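Local coordinates for protein D-glycerate 2-kinase (Thermotoga maritima, PDB 2B8N) that catalyses the ATP-dependent, magnesium-requiring phosphorylation of D-glycerate to 2-phosphoglycerate, a step in the breakdown of serine through 3-hydroxypyruvate, at residues A23-I26 with V27-I31; G58-A61 with W62-K66; G182-F185 with A186-V189; G388-P391 with Y392-L395. One frame throughout, in Å; residues are numbered along the deposited sequence.

Interaction 1 of 4, residues A23-I26 with V27-I31; sequences AIEI and VKKSI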
loop_
_atom_site.group_PDB
_atom_site.type_symbol
_atom_site.label_atom_id
_atom_site.label_comp_id
_atom_site.label_asym_id
_atom_site.label_seq_id
_atom_site.Cartn_x
_atom_site.Cartn_y
_atom_site.Cartn_z
ATOM N N ALA A 23 -10.682 20.401 5.919
ATOM C CA ALA A 23 -10.638 19.042 5.382
ATOM C C ALA A 23 -9.225 18.636 4.926
ATOM O O ALA A 23 -8.856 17.474 5.082
ATOM C CB ALA A 23 -11.628 18.875 4.267
ATOM N N ILE A 24 -8.449 19.576 4.371
ATOM C CA ILE A 24 -7.061 19.307 3.979
ATOM C C ILE A 24 -6.232 18.955 5.227
ATOM O O ILE A 24 -5.452 18.004 5.215
ATOM C CB ILE A 24 -6.421 20.524 3.193
ATOM C CG1 ILE A 24 -6.930 20.558 1.746
ATOM C CG2 ILE A 24 -4.891 20.463 3.175
ATOM C CD1 ILE A 24 -6.774 21.908 1.072
ATOM N N GLU A 25 -6.396 19.725 6.303
ATOM C CA GLU A 25 -5.657 19.436 7.529
ATOM C C GLU A 25 -6.024 18.040 8.036
ATOM O O GLU A 25 -5.142 17.266 8.342
ATOM C CB GLU A 25 -5.867 20.488 8.624
ATOM C CG GLU A 25 -4.625 20.641 9.476
ATOM C CD GLU A 25 -4.915 20.999 10.904
ATOM O OE1 GLU A 25 -6.007 21.546 11.176
ATOM O OE2 GLU A 25 -4.033 20.722 11.753
ATOM N N ILE A 26 -7.312 17.708 8.085
ATOM C CA ILE A 26 -7.738 16.371 8.564
ATOM C C ILE A 26 -7.116 15.228 7.747
ATOM O O ILE A 26 -6.643 14.221 8.321
ATOM C CB ILE A 26 -9.275 16.199 8.552
ATOM C CG1 ILE A 26 -9.919 17.105 9.599
ATOM C CG2 ILE A 26 -9.646 14.751 8.822
ATOM C CD1 ILE A 26 -11.345 17.409 9.299
ATOM N N VAL A 27 -7.134 15.391 6.415
ATOM C CA VAL A 27 -6.477 14.460 5.508
ATOM C C VAL A 27 -4.980 14.421 5.768
ATOM O O VAL A 27 -4.453 13.337 5.932
ATOM C CB VAL A 27 -6.800 14.772 4.036
ATOM C CG1 VAL A 27 -5.950 13.940 3.102
ATOM C CG2 VAL A 27 -8.306 14.528 3.763
ATOM N N LYS A 28 -4.310 15.573 5.872
ATOM C CA LYS A 28 -2.846 15.587 6.122
ATOM C C LYS A 28 -2.465 14.916 7.455
ATOM O O LYS A 28 -1.604 14.043 7.493
ATOM C CB LYS A 28 -2.254 17.010 6.061
ATOM C CG LYS A 28 -1.844 17.482 4.646
ATOM C CD LYS A 28 -1.101 18.854 4.681
ATOM C CE LYS A 28 -0.691 19.393 3.284
ATOM N NZ LYS A 28 -1.782 19.393 2.232
ATOM N N LYS A 29 -3.120 15.317 8.537
ATOM C CA LYS A 29 -2.877 14.738 9.849
ATOM C C LYS A 29 -3.310 13.270 9.953
ATOM O O LYS A 29 -2.710 12.518 10.717
ATOM C CB LYS A 29 -3.602 15.556 10.926
ATOM C CG LYS A 29 -3.035 16.933 11.156
ATOM C CD LYS A 29 -1.832 16.883 12.096
ATOM C CE LYS A 29 -1.061 18.216 12.121
ATOM N NZ LYS A 29 0.137 18.183 13.029
ATOM N N SER A 30 -4.339 12.855 9.205
ATOM C CA SER A 30 -4.772 11.463 9.265
ATOM C C SER A 30 -3.699 10.529 8.720
ATOM O O SER A 30 -3.457 9.467 9.300
ATOM C CB SER A 30 -6.072 11.262 8.509
ATOM O OG SER A 30 -7.100 12.020 9.117
ATOM N N ILE A 31 -3.054 10.939 7.622
ATOM C CA ILE A 31 -1.983 10.152 6.970
ATOM C C ILE A 31 -0.716 10.002 7.825
ATOM O O ILE A 31 -0.072 8.938 7.806
ATOM C CB ILE A 31 -1.582 10.770 5.615
ATOM C CG1 ILE A 31 -2.688 10.588 4.595
ATOM C CG2 ILE A 31 -0.320 10.120 5.046
ATOM C CD1 ILE A 31 -2.430 11.377 3.327
#

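Interaction 2 of 4, residues G58-A61 with W62-K66; sequences GKAA and WRMAK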
loop_
_atom_site.group_PDB
_atom_site.type_symbol
_atom_site.label_atom_id
_atom_site.label_comp_id
_atom_site.label_asym_id
_atom_site.label_seq_id
_atom_site.Cartn_x
_atom_site.Cartn_y
_atom_site.Cartn_z
ATOM N N GLY A 58 11.322 -2.953 1.924
ATOM C CA GLY A 58 10.171 -2.228 1.399
ATOM C C GLY A 58 10.542 -0.817 0.995
ATOM O O GLY A 58 11.693 -0.385 1.193
ATOM N N LYS A 59 9.567 -0.103 0.420
ATOM C CA LYS A 59 9.774 1.286 0.021
ATOM C C LYS A 59 9.930 2.196 1.240
ATOM O O LYS A 59 10.500 3.255 1.122
ATOM C CB LYS A 59 8.620 1.797 -0.845
ATOM C CG LYS A 59 8.391 1.046 -2.163
ATOM C CD LYS A 59 7.391 1.804 -2.997
ATOM C CE LYS A 59 6.306 0.943 -3.577
ATOM N NZ LYS A 59 5.451 1.782 -4.487
ATOM N N ALA A 60 9.400 1.788 2.386
ATOM C CA ALA A 60 9.533 2.526 3.644
ATOM C C ALA A 60 10.574 1.902 4.593
ATOM O O ALA A 60 10.552 2.164 5.818
ATOM C CB ALA A 60 8.190 2.577 4.342
ATOM N N ALA A 61 11.478 1.095 4.041
ATOM C CA ALA A 61 12.362 0.296 4.889
ATOM C C ALA A 61 13.262 1.182 5.716
ATOM O O ALA A 61 13.439 0.926 6.897
ATOM C CB ALA A 61 13.180 -0.700 4.076
ATOM N N TRP A 62 13.810 2.227 5.098
ATOM C CA TRP A 62 14.806 3.046 5.753
ATOM C C TRP A 62 14.220 3.788 6.962
ATOM O O TRP A 62 14.853 3.833 8.021
ATOM C CB TRP A 62 15.470 3.998 4.764
ATOM C CG TRP A 62 16.724 4.583 5.303
ATOM C CD1 TRP A 62 18.003 4.118 5.119
ATOM C CD2 TRP A 62 16.836 5.737 6.144
ATOM N NE1 TRP A 62 18.902 4.924 5.791
ATOM C CE2 TRP A 62 18.208 5.917 6.433
ATOM C CE3 TRP A 62 15.910 6.637 6.684
ATOM C CZ2 TRP A 62 18.666 6.961 7.227
ATOM C CZ3 TRP A 62 16.367 7.665 7.494
ATOM C CH2 TRP A 62 17.726 7.824 7.753
ATOM N N ARG A 63 13.023 4.358 6.838
ATOM C CA ARG A 63 12.482 5.118 7.974
ATOM C C ARG A 63 11.957 4.205 9.092
ATOM O O ARG A 63 12.065 4.527 10.283
ATOM C CB ARG A 63 11.431 6.136 7.536
ATOM C CG ARG A 63 11.985 7.139 6.526
ATOM C CD ARG A 63 11.925 8.603 6.967
ATOM N NE ARG A 63 13.246 9.145 7.344
ATOM C CZ ARG A 63 13.568 10.446 7.395
ATOM N NH1 ARG A 63 12.684 11.384 7.111
ATOM N NH2 ARG A 63 14.797 10.820 7.738
HETATM N N MSE A 64 11.417 3.053 8.713
HETATM C CA MSE A 64 10.991 2.059 9.694
HETATM C C MSE A 64 12.202 1.527 10.482
HETATM O O MSE A 64 12.109 1.342 11.700
HETATM C CB MSE A 64 10.263 0.912 9.015
HETATM C CG MSE A 64 8.946 1.283 8.382
HETATM SE SE MSE A 64 8.025 -0.302 7.661
HETATM C CE MSE A 64 7.556 -1.298 9.297
ATOM N N ALA A 65 13.328 1.291 9.800
ATOM C CA ALA A 65 14.535 0.823 10.481
ATOM C C ALA A 65 15.035 1.894 11.456
ATOM O O ALA A 65 15.252 1.615 12.622
ATOM C CB ALA A 65 15.628 0.473 9.484
ATOM N N LYS A 66 15.194 3.125 10.980
ATOM C CA LYS A 66 15.613 4.217 11.843
ATOM C C LYS A 66 14.758 4.351 13.111
ATOM O O LYS A 66 15.298 4.604 14.188
ATOM C CB LYS A 66 15.576 5.544 11.100
ATOM C CG LYS A 66 15.954 6.734 11.976
ATOM C CD LYS A 66 16.131 7.993 11.156
ATOM C CE LYS A 66 16.234 9.218 12.059
ATOM N NZ LYS A 66 14.936 9.485 12.731
#

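Interaction 3 of 4, residues G182-F185 with A186-V189; sequences GGRF and AERV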
loop_
_atom_site.group_PDB
_atom_site.type_symbol
_atom_site.label_atom_id
_atom_site.label_comp_id
_atom_site.label_asym_id
_atom_site.label_seq_id
_atom_site.Cartn_x
_atom_site.Cartn_y
_atom_site.Cartn_z
ATOM N N GLY A 182 6.502 -17.718 0.318
ATOM C CA GLY A 182 5.770 -18.921 0.716
ATOM C C GLY A 182 6.189 -19.474 2.058
ATOM O O GLY A 182 6.180 -20.700 2.248
ATOM N N GLY A 183 6.565 -18.579 2.976
ATOM C CA GLY A 183 6.922 -18.960 4.351
ATOM C C GLY A 183 8.365 -19.421 4.534
ATOM O O GLY A 183 8.788 -19.748 5.638
ATOM N N ARG A 184 9.139 -19.443 3.462
ATOM C CA ARG A 184 10.504 -19.999 3.538
ATOM C C ARG A 184 11.491 -19.163 4.370
ATOM O O ARG A 184 12.377 -19.706 5.057
ATOM C CB ARG A 184 11.035 -20.268 2.132
ATOM C CG ARG A 184 10.311 -21.465 1.533
ATOM C CD ARG A 184 10.791 -21.871 0.173
ATOM N NE ARG A 184 10.562 -23.300 -0.081
ATOM C CZ ARG A 184 10.256 -23.812 -1.268
ATOM N NH1 ARG A 184 10.110 -23.031 -2.336
ATOM N NH2 ARG A 184 10.086 -25.124 -1.400
ATOM N N PHE A 185 11.300 -17.853 4.331
ATOM C CA PHE A 185 12.065 -16.947 5.159
ATOM C C PHE A 185 11.907 -17.268 6.636
ATOM O O PHE A 185 12.893 -17.365 7.334
ATOM C CB PHE A 185 11.680 -15.494 4.866
ATOM C CG PHE A 185 12.455 -14.508 5.655
ATOM C CD1 PHE A 185 13.849 -14.516 5.628
ATOM C CD2 PHE A 185 11.814 -13.571 6.434
ATOM C CE1 PHE A 185 14.582 -13.591 6.367
ATOM C CE2 PHE A 185 12.538 -12.643 7.158
ATOM C CZ PHE A 185 13.927 -12.663 7.120
ATOM N N ALA A 186 10.679 -17.445 7.108
ATOM C CA ALA A 186 10.412 -17.825 8.520
ATOM C C ALA A 186 10.991 -19.186 8.814
ATOM O O ALA A 186 11.441 -19.464 9.945
ATOM C CB ALA A 186 8.904 -17.839 8.820
ATOM N N GLU A 187 10.957 -20.035 7.793
ATOM C CA GLU A 187 11.500 -21.365 7.885
ATOM C C GLU A 187 13.023 -21.316 8.032
ATOM O O GLU A 187 13.596 -22.167 8.706
ATOM C CB GLU A 187 11.078 -22.173 6.661
ATOM C CG GLU A 187 11.749 -23.514 6.532
ATOM C CD GLU A 187 11.091 -24.399 5.501
ATOM O OE1 GLU A 187 10.986 -23.995 4.334
ATOM O OE2 GLU A 187 10.679 -25.512 5.868
ATOM N N ARG A 188 13.691 -20.338 7.419
ATOM C CA ARG A 188 15.167 -20.214 7.577
ATOM C C ARG A 188 15.564 -19.554 8.891
ATOM O O ARG A 188 16.598 -19.842 9.468
ATOM C CB ARG A 188 15.752 -19.394 6.456
ATOM C CG ARG A 188 15.754 -20.066 5.119
ATOM C CD ARG A 188 16.989 -20.920 4.929
ATOM N NE ARG A 188 17.394 -20.857 3.530
ATOM C CZ ARG A 188 18.533 -20.352 3.059
ATOM N NH1 ARG A 188 19.465 -19.862 3.856
ATOM N NH2 ARG A 188 18.747 -20.350 1.750
ATOM N N VAL A 189 14.724 -18.643 9.353
ATOM C CA VAL A 189 14.936 -17.980 10.632
ATOM C C VAL A 189 14.866 -18.977 11.795
ATOM O O VAL A 189 15.597 -18.852 12.788
ATOM C CB VAL A 189 13.910 -16.868 10.806
ATOM C CG1 VAL A 189 13.847 -16.381 12.262
ATOM C CG2 VAL A 189 14.273 -15.720 9.874
#

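Interaction 4 of 4, residues G388-P391 with Y392-L395; sequences GEDP and YQYL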
loop_
_atom_site.group_PDB
_atom_site.type_symbol
_atom_site.label_atom_id
_atom_site.label_comp_id
_atom_site.label_asym_id
_atom_site.label_seq_id
_atom_site.Cartn_x
_atom_site.Cartn_y
_atom_site.Cartn_z
ATOM N N GLY A 388 -15.189 28.353 -19.768
ATOM C CA GLY A 388 -15.473 27.765 -21.069
ATOM C C GLY A 388 -15.101 26.293 -21.149
ATOM O O GLY A 388 -15.085 25.726 -22.237
ATOM N N GLU A 389 -14.799 25.662 -20.016
ATOM C CA GLU A 389 -14.390 24.263 -20.023
ATOM C C GLU A 389 -15.589 23.380 -19.694
ATOM O O GLU A 389 -16.511 23.813 -19.018
ATOM C CB GLU A 389 -13.262 24.019 -19.017
ATOM C CG GLU A 389 -11.997 24.830 -19.230
ATOM C CD GLU A 389 -11.142 24.338 -20.389
ATOM O OE1 GLU A 389 -11.598 23.500 -21.194
ATOM O OE2 GLU A 389 -9.987 24.791 -20.494
ATOM N N ASP A 390 -15.570 22.142 -20.182
ATOM C CA ASP A 390 -16.604 21.141 -19.863
ATOM C C ASP A 390 -16.042 20.004 -18.982
ATOM O O ASP A 390 -15.224 19.199 -19.443
ATOM C CB ASP A 390 -17.204 20.542 -21.137
ATOM C CG ASP A 390 -18.170 19.399 -20.839
ATOM O OD1 ASP A 390 -18.786 19.401 -19.755
ATOM O OD2 ASP A 390 -18.297 18.487 -21.681
ATOM N N PRO A 391 -16.485 19.929 -17.716
ATOM C CA PRO A 391 -16.067 18.862 -16.807
ATOM C C PRO A 391 -16.212 17.406 -17.312
ATOM O O PRO A 391 -15.314 16.600 -17.059
ATOM C CB PRO A 391 -16.959 19.102 -15.590
ATOM C CG PRO A 391 -17.177 20.566 -15.602
ATOM C CD PRO A 391 -17.371 20.889 -17.038
ATOM N N TYR A 392 -17.313 17.073 -18.006
ATOM C CA TYR A 392 -17.522 15.696 -18.524
ATOM C C TYR A 392 -16.478 15.304 -19.554
ATOM O O TYR A 392 -16.071 14.149 -19.623
ATOM C CB TYR A 392 -18.883 15.517 -19.192
ATOM C CG TYR A 392 -20.038 15.661 -18.253
ATOM C CD1 TYR A 392 -20.518 14.561 -17.526
ATOM C CD2 TYR A 392 -20.660 16.905 -18.073
ATOM C CE1 TYR A 392 -21.599 14.699 -16.643
ATOM C CE2 TYR A 392 -21.732 17.059 -17.202
ATOM C CZ TYR A 392 -22.199 15.955 -16.491
ATOM O OH TYR A 392 -23.262 16.126 -15.625
ATOM N N GLN A 393 -16.056 16.260 -20.364
ATOM C CA GLN A 393 -15.063 15.985 -21.390
ATOM C C GLN A 393 -13.680 15.652 -20.784
ATOM O O GLN A 393 -12.954 14.806 -21.326
ATOM C CB GLN A 393 -15.000 17.158 -22.382
ATOM C CG GLN A 393 -14.768 16.744 -23.827
ATOM C CD GLN A 393 -15.856 15.804 -24.351
ATOM O OE1 GLN A 393 -15.569 14.694 -24.811
ATOM N NE2 GLN A 393 -17.114 16.241 -24.262
ATOM N N TYR A 394 -13.319 16.289 -19.665
ATOM C CA TYR A 394 -12.049 15.976 -18.980
ATOM C C TYR A 394 -12.097 14.585 -18.387
ATOM O O TYR A 394 -11.124 13.842 -18.424
ATOM C CB TYR A 394 -11.722 17.007 -17.892
ATOM C CG TYR A 394 -11.199 18.266 -18.505
ATOM C CD1 TYR A 394 -9.902 18.334 -18.983
ATOM C CD2 TYR A 394 -12.013 19.364 -18.678
ATOM C CE1 TYR A 394 -9.426 19.469 -19.584
ATOM C CE2 TYR A 394 -11.544 20.499 -19.277
ATOM C CZ TYR A 394 -10.253 20.552 -19.725
ATOM O OH TYR A 394 -9.790 21.705 -20.328
ATOM N N LEU A 395 -13.258 14.235 -17.860
ATOM C CA LEU A 395 -13.464 12.929 -17.280
ATOM C C LEU A 395 -13.501 11.874 -18.397
ATOM O O LEU A 395 -12.791 10.877 -18.339
ATOM C CB LEU A 395 -14.735 12.948 -16.428
ATOM C CG LEU A 395 -14.976 11.922 -15.315
ATOM C CD1 LEU A 395 -13.819 11.695 -14.315
ATOM C CD2 LEU A 395 -16.231 12.349 -14.573
#

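Interaction 1 of 4, residues A23-I26 with V27-I31
I24 overlaps K28 one helical turn on, the two side chains lying next to each other and heading the same way. The methyl CG2 of I24 does the touching. K28 runs out extended as far as CE and then bends at its last torsion (chi4 49°), which turns the ammonium back until NZ is 3.4 Å from I24 CG2. E25 and K29 also run alongside each other, the carboxylate oxygen OE2 of E25 lying 3.9 Å from CE on the flank of the K29 chain, while OE2 and the K29 NZ are 5.0 Å apart, too far for a salt bridge. The charges may still attract weakly, and each end has another distant, weak ion partner, K277 for E25 and E32 for K29. V27 sets CG2 next to its own backbone N, and this brings the methyl to 3.3 Å from A23 O, the same oxygen that accepts the V27 N-H. Of the backbone bonds that hold the turn, K29 N to E25 O is the straightest, 2.8 Å with an N-H...O angle of 175°. S30 N also bonds to I26 O; its hydroxyl approaches that oxygen too, though the modelled OG to O distance is too short to trust. A23 and V27 lie on strands 355-361 and 422-428, whereas I26 and S30 lean on helix 263-276. With lysines and a glutamate on one side and small or branched apolar residues on the other, this is an amphipathic alpha helix packed on the mixed beta sheet of an alpha/beta domain.

Interaction 2 of 4, residues G58-A61 with W62-K66
A60 stands at the N-cap of the helix that follows a type I turn over G58-A61, and its carbonyl O accepts the M64 N-H at 3.1 Å, with an N-H...O angle of 164°. The next rung is A65 N to A61 O, 2.9 Å. M64, a selenomethionine, folds back over the cap: chi1 of -66° puts CG next to its own backbone N, so that CG lies 3.2 Å from A60 O and 4.3 Å from A60 CB. The chain then bends at chi3 (68°) where SE passes A60 O. This side of the turn is closed by P36 of helix 36-41, which touches A60, R63 and M64. The whole piece is the beta-alpha connection from strand 52-57 of the parallel sheet into helix 61-72, and G58 adopts backbone angles that would press a side chain against the preceding carbonyl. A61 and A65 face the sheet one turn apart, A65 CB 3.4 Å from A61 O; both meet A56 on strand 52-57. W62 takes the other direction. Its CG lies anti to the backbone N, carrying the indole away from the turn toward S88, E89 and I92, where NE1 bonds to G90 O. R63 CG sits at the indole edge, in its plane, and the guanidinium goes on to a salt bridge with E89.

Interaction 3 of 4, residues G182-F185 with A186-V189
F185 carries its ring beneath V189, whose CG2 methyl lies over one face, 4.2 Å from the ring centroid and 16° off the normal, a CH-pi contact displaced toward the rim. With CG anti to the backbone N (chi1 -178°), the phenyl swings out beside the next turn; V189 CG2 also rests 3.3 Å from F185 O, the oxygen that accepts the V189 N-H. Beyond this pair the ring meets F131 and stacks edge-to-face with F141, with V116 and V120 of helix 107-120 close by. Cutting F185 back to an alanine is likely to leave the V189 methyl without its aromatic face and to open a gap toward F131 and F141. Helix 184-189 is the short helix that precedes strand 193-199 of the parallel sheet, and G183 is its N-cap, with E187 N bonded to G183 O at 3.1 Å. R184 runs extended alongside E187, the guanidinium and carboxylate planes only 18° apart. Yet NE and OE1 stay 4.5 Å apart, beyond a salt bridge; the nearer touch is R184 CG to E187 OE1, 3.8 Å. The guanidinium finds its firmer partner in S178 O. A186 CB, on the outside of the first turn, lies 3.7 Å from G183 O.

Interaction 4 of 4, residues G388-P391 with Y392-L395
Y394 reaches back across the start of its helix to E389, and its hydroxyl donates to OE1 at 2.7 Å. The hydroxyl comes from above the carboxylate, 66° out of its plane, and the carboxylate and ring planes stand 69° apart, with E389 CD in the plane of the ring at its edge. Two bends bring the acid there, CG set next to the backbone N and a second turn at chi2 (-75°). E389 OE2 has a separate, weak and long ion pair with K406. A phenylalanine in place of Y394 would probably keep the ring beside the turn but leave E389 OE1 without its donor and the carboxylate freer to rotate. The first N-H groups of the helix are served by D390. Its OD1 takes Y392 N at 3.3 Å and its OD2 takes Q393 N at 3.4 Å, both weak bonds, so the two oxygens of one carboxylate share the capping; CG lies anti to the backbone N, which carries the group forward over the amides. OD1 also sits in the plane of the Y392 ring, at its edge. D390 O accepts weakly from Q393 N and Y394 N. The first fuller rung is L395 N to P391 O, 3.2 Å. P391, with no N-H to give, suits the first helical position and packs on I347 of helix 337-348. The whole is a short helix-to-helix connection: a Schellman end at G388, then an aspartate N-cap followed by proline that starts helix 391-396.

From the N terminus the four contacts follow one another in series. None nests in or crosses another, and each closes no more than a local turn. Interaction 1 lies on helix 17-32, which packs on the mixed sheet, whose strands all come from the C-terminal half, so the chain begins on the lobe where it ends. It then passes to the parallel sheet: interaction 2 turns strand 52-57 into helix 61-72, and interaction 3 starts the short helix before strand 193-199, their centres about 21 Å apart. Interaction 4 comes back to the mixed-sheet lobe, where the loop after helix 380-386 enters helix 391-396, its centre about 53 Å from that of interaction 3.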